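Local atomic coordinates of geranylgeranyl pyrophosphate synthase (Corynebacterium glutamicum, PDB entry 3LMD), a protein that probably builds long-chain isoprenyl diphosphates in a magnesium-dependent prenyl transfer reaction. Residues Asn194-Arg197 against Glu198-Val202; Ala230-Gly233 against Met234-Ile238. All blocks are in the same frame, centred on the assembly; numbering follows the deposited sequence. Where two conformers were deposited one is given.

Contact 1: residues Asn194-Arg197 against Glu198-Val202; sequences NVIR and EKTGV
R197 and E198, neighbours in sequence, meet at their charged ends beside the helix. The salt bridge runs from R197 NH2 to E198 OE2 at 3.2 Å and is a bent, weak hydrogen bond; the two planes stand 76° apart, and one N-O pair, not a two-pronged one, makes the bridge. E198 CG lies over one face of the guanidinium, 3.9 Å from R197 CZ, while N194 OD1 sits in the plane of that group at its edge. R197 gets there by running CG and CD straight out and then bending at chi3 (48°). The other carboxylate oxygen, E198 OE1, is taken by R178 in a salt bridge to helix 159-181, so this buried glutamate is shared between two arginines, a setting that would tend to keep it ionised.

V195 and K199, one turn apart, point the same way side by side, with V195 CG1 3.8 Å from K199 CD. With its chain bent at chi3, K199 carries NZ away from V195 to a salt bridge with E179. That end also lies near D115 and D119, calcium ligands of this protein, though no ion is bound in this chain; D115 is a long, weak ion-pair partner. Here helix 188-214 lines the metal side of the all-alpha isoprenoid synthase fold.

The backbone widens over E198-G201, in a pi-type turn within the helix. I196 O accepts two hydrogen bonds, from T200 N at 2.9 Å and G201 N at 3.0 Å; the G201 donor lies in the carbonyl plane, the T200 donor is tilted from it. V202 N reaches R197 O in a weak bond at 3.0 Å, and V202 CG1 packs 3.4 Å from that same R197 oxygen.

Contact 2: residues Ala230-Gly233 against Met234-Ile238; sequences AAVG and MIFQI
V232 lays its CG1 methyl over one face of the F236 ring, one helical turn further on. The carbon stands 3.3 Å above the ring plane and is displaced toward the rim, 3.4 Å from both F236 CE2 and CZ. The methyl lies 3.6 Å from the ring centroid, 24° off the normal, making this a CH-pi contact. F236 has CG anti to its own carbonyl carbon (chi1 -73°), which swings the ring back along the helix toward V232. Under the side chains, F236 N is bonded to V232 O at 2.8 Å, and the ring's CG rests close to that oxygen. The ring also meets F77 edge-to-face and packs on helix 21-27, while V232 reaches A344 of helix 335-349.

Helix 219-246 is one of the core helices of the all-alpha isoprenoid synthase fold, and this stretch is enclosed by several others. M234 uses another side of it: two successive bends, at chi2 and chi3, fold the thioether chain away from 230-233 and send its end toward I196 of helix 188-214. Its CG passes 3.5 Å from A230 O, the acceptor for M234 N.

G233, with no side chain, touches through its backbone: G233 O accepts a hydrogen bond from Q237 N at 3.3 Å. The amide of Q237 leads away from 230-233, and its NE2 is hydrogen-bonded to D241.

Contact 1 lies on helix 188-214 and contact 2 on helix 219-246, the next helix along the chain, so the two come in series. Their centres are about 9 Å apart and they pack directly: I196 CD1 meets Q237 CG at 3.3 Å, and M234 SD lies 3.6 Å from R197 N. Both helices belong to the helical core, and both contacts lie within the polyprenyl synthetase family region. Contact 1 brings K199 close to D115 and D119 of the calcium site, whereas the side chain of Q237 in contact 2 is about 10 Å from that of D115. The interface thus joins a helix beside the metal site to one packed against helices 309-328 and 335-349.

Contact 1: residues Asn194-Arg197 against Glu198-Val202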
loop_
_atom_site.group_PDB
_atom_site.type_symbol
_atom_site.label_atom_id
_atom_site.label_comp_id
_atom_site.label_asym_id
_atom_site.label_seq_id
_atom_site.Cartn_x
_atom_site.Cartn_y
_atom_site.Cartn_z
ATOM N N ASN A 194 -2.866 3.607 -22.588
ATOM C CA ASN A 194 -2.304 4.115 -21.322
ATOM C C ASN A 194 -2.608 3.194 -20.161
ATOM O O ASN A 194 -1.752 2.937 -19.329
ATOM C CB ASN A 194 -2.858 5.508 -20.995
ATOM C CG ASN A 194 -2.309 6.582 -21.906
ATOM O OD1 ASN A 194 -1.221 6.456 -22.424
ATOM N ND2 ASN A 194 -3.068 7.636 -22.107
ATOM N N VAL A 195 -3.849 2.707 -20.089
ATOM C CA VAL A 195 -4.194 1.749 -19.056
ATOM C C VAL A 195 -3.294 0.507 -19.073
ATOM O O VAL A 195 -2.771 0.122 -18.024
ATOM C CB VAL A 195 -5.667 1.344 -19.098
ATOM C CG1 VAL A 195 -5.903 0.175 -18.121
ATOM C CG2 VAL A 195 -6.556 2.561 -18.717
ATOM N N ILE A 196 -3.101 -0.111 -20.242
ATOM C CA ILE A 196 -2.262 -1.318 -20.320
ATOM C C ILE A 196 -0.794 -1.016 -20.012
ATOM O O ILE A 196 -0.159 -1.752 -19.265
ATOM C CB ILE A 196 -2.361 -2.018 -21.685
ATOM C CG1 ILE A 196 -3.822 -2.313 -22.019
ATOM C CG2 ILE A 196 -1.511 -3.307 -21.691
ATOM C CD1 ILE A 196 -4.533 -3.071 -20.962
ATOM N N ARG A 197 -0.273 0.070 -20.560
ATOM C CA ARG A 197 1.127 0.462 -20.274
ATOM C C ARG A 197 1.350 0.592 -18.757
ATOM O O ARG A 197 2.366 0.127 -18.219
ATOM C CB ARG A 197 1.464 1.792 -20.952
ATOM C CG ARG A 197 2.910 2.254 -20.756
ATOM C CD ARG A 197 3.172 3.631 -21.447
ATOM N NE ARG A 197 2.127 4.602 -21.111
ATOM C CZ ARG A 197 2.090 5.321 -19.991
ATOM N NH1 ARG A 197 3.058 5.197 -19.082
ATOM N NH2 ARG A 197 1.076 6.161 -19.773
ATOM N N GLU A 198 0.407 1.241 -18.065
ATOM C CA GLU A 198 0.540 1.482 -16.615
ATOM C C GLU A 198 0.209 0.287 -15.732
ATOM O O GLU A 198 0.961 -0.043 -14.815
ATOM C CB GLU A 198 -0.312 2.684 -16.181
ATOM C CG GLU A 198 0.181 3.980 -16.828
ATOM C CD GLU A 198 -0.851 5.095 -16.744
ATOM O OE1 GLU A 198 -2.027 4.801 -16.479
ATOM O OE2 GLU A 198 -0.487 6.258 -16.983
ATOM N N LYS A 199 -0.915 -0.358 -16.003
ATOM C CA LYS A 199 -1.347 -1.494 -15.194
ATOM C C LYS A 199 -0.513 -2.732 -15.391
ATOM O O LYS A 199 -0.371 -3.535 -14.451
ATOM C CB LYS A 199 -2.799 -1.898 -15.522
ATOM C CG LYS A 199 -3.872 -1.054 -14.889
ATOM C CD LYS A 199 -5.245 -1.801 -14.915
ATOM C CE LYS A 199 -5.326 -2.973 -13.934
ATOM N NZ LYS A 199 -6.722 -3.591 -13.963
ATOM N N THR A 200 -0.013 -2.938 -16.609
ATOM C CA THR A 200 0.670 -4.204 -16.952
ATOM C C THR A 200 2.126 -4.046 -17.424
ATOM O O THR A 200 3.025 -4.771 -16.967
ATOM C CB THR A 200 -0.075 -4.965 -18.078
ATOM O OG1 THR A 200 -1.415 -5.267 -17.660
ATOM C CG2 THR A 200 0.647 -6.270 -18.424
ATOM N N GLY A 201 2.361 -3.136 -18.364
ATOM C CA GLY A 201 3.707 -3.029 -18.957
ATOM C C GLY A 201 4.767 -2.642 -17.939
ATOM O O GLY A 201 5.897 -3.183 -17.966
ATOM N N VAL A 202 4.445 -1.693 -17.041
ATOM C CA VAL A 202 5.531 -1.087 -16.251
ATOM C C VAL A 202 6.148 -2.104 -15.297
ATOM O O VAL A 202 7.332 -2.005 -14.956
ATOM C CB VAL A 202 5.145 0.184 -15.397
ATOM C CG1 VAL A 202 4.888 1.397 -16.282
ATOM C CG2 VAL A 202 3.977 -0.131 -14.424
#

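Contact 2: residues Ala230-Gly233 against Met234-Ile238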
loop_
_atom_site.group_PDB
_atom_site.type_symbol
_atom_site.label_atom_id
_atom_site.label_comp_id
_atom_site.label_asym_id
_atom_site.label_seq_id
_atom_site.Cartn_x
_atom_site.Cartn_y
_atom_site.Cartn_z
ATOM N N ALA A 230 8.578 -3.634 -21.275
ATOM C CA ALA A 230 7.412 -2.765 -21.536
ATOM C C ALA A 230 6.668 -3.173 -22.808
ATOM O O ALA A 230 5.418 -3.270 -22.825
ATOM C CB ALA A 230 7.823 -1.278 -21.613
ATOM N N ALA A 231 7.429 -3.446 -23.864
ATOM C CA ALA A 231 6.840 -3.784 -25.163
ATOM C C ALA A 231 6.130 -5.134 -25.098
ATOM O O ALA A 231 5.032 -5.301 -25.630
ATOM C CB ALA A 231 7.938 -3.778 -26.260
ATOM N N VAL A 232 6.758 -6.096 -24.424
ATOM C CA VAL A 232 6.157 -7.407 -24.246
ATOM C C VAL A 232 4.851 -7.349 -23.426
ATOM O O VAL A 232 3.882 -8.046 -23.731
ATOM C CB VAL A 232 7.157 -8.362 -23.578
ATOM C CG1 VAL A 232 6.444 -9.374 -22.707
ATOM C CG2 VAL A 232 7.965 -9.032 -24.651
ATOM N N GLY A 233 4.829 -6.516 -22.407
ATOM C CA GLY A 233 3.570 -6.304 -21.624
ATOM C C GLY A 233 2.433 -5.870 -22.537
ATOM O O GLY A 233 1.291 -6.340 -22.392
ATOM N N MET A 234 2.721 -4.941 -23.457
ATOM C CA MET A 234 1.698 -4.506 -24.430
ATOM C C MET A 234 1.250 -5.669 -25.318
ATOM O O MET A 234 0.055 -5.872 -25.538
ATOM C CB MET A 234 2.212 -3.328 -25.296
ATOM C CG MET A 234 2.612 -2.040 -24.516
ATOM S SD MET A 234 1.202 -1.252 -23.610
ATOM C CE MET A 234 -0.132 -1.457 -24.896
ATOM N N ILE A 235 2.214 -6.416 -25.857
ATOM C CA ILE A 235 1.912 -7.557 -26.707
ATOM C C ILE A 235 1.037 -8.562 -25.973
ATOM O O ILE A 235 0.014 -8.999 -26.510
ATOM C CB ILE A 235 3.201 -8.216 -27.210
ATOM C CG1 ILE A 235 3.938 -7.266 -28.167
ATOM C CG2 ILE A 235 2.919 -9.586 -27.868
ATOM C CD1 ILE A 235 5.388 -7.772 -28.491
ATOM N N PHE A 236 1.398 -8.915 -24.737
ATOM C CA PHE A 236 0.596 -9.911 -23.988
ATOM C C PHE A 236 -0.872 -9.513 -23.899
ATOM O O PHE A 236 -1.754 -10.330 -24.112
ATOM C CB PHE A 236 1.125 -10.096 -22.547
ATOM C CG PHE A 236 2.426 -10.871 -22.460
ATOM C CD1 PHE A 236 2.884 -11.608 -23.523
ATOM C CD2 PHE A 236 3.172 -10.868 -21.292
ATOM C CE1 PHE A 236 4.087 -12.322 -23.441
ATOM C CE2 PHE A 236 4.366 -11.576 -21.210
ATOM C CZ PHE A 236 4.816 -12.302 -22.289
ATOM N N GLN A 237 -1.124 -8.263 -23.514
ATOM C CA GLN A 237 -2.489 -7.828 -23.254
ATOM C C GLN A 237 -3.297 -7.669 -24.565
ATOM O O GLN A 237 -4.458 -8.030 -24.614
ATOM C CB GLN A 237 -2.494 -6.499 -22.490
ATOM C CG GLN A 237 -3.907 -6.106 -22.044
ATOM C CD GLN A 237 -4.492 -7.152 -21.099
ATOM O OE1 GLN A 237 -3.992 -7.320 -19.999
ATOM N NE2 GLN A 237 -5.515 -7.896 -21.549
ATOM N N ILE A 238 -2.697 -7.093 -25.605
ATOM C CA ILE A 238 -3.435 -6.947 -26.847
ATOM C C ILE A 238 -3.738 -8.327 -27.447
ATOM O O ILE A 238 -4.847 -8.576 -27.936
ATOM C CB ILE A 238 -2.690 -6.064 -27.875
ATOM C CG1 ILE A 238 -2.486 -4.651 -27.292
ATOM C CG2 ILE A 238 -3.560 -5.967 -29.184
ATOM C CD1 ILE A 238 -1.553 -3.790 -28.068
#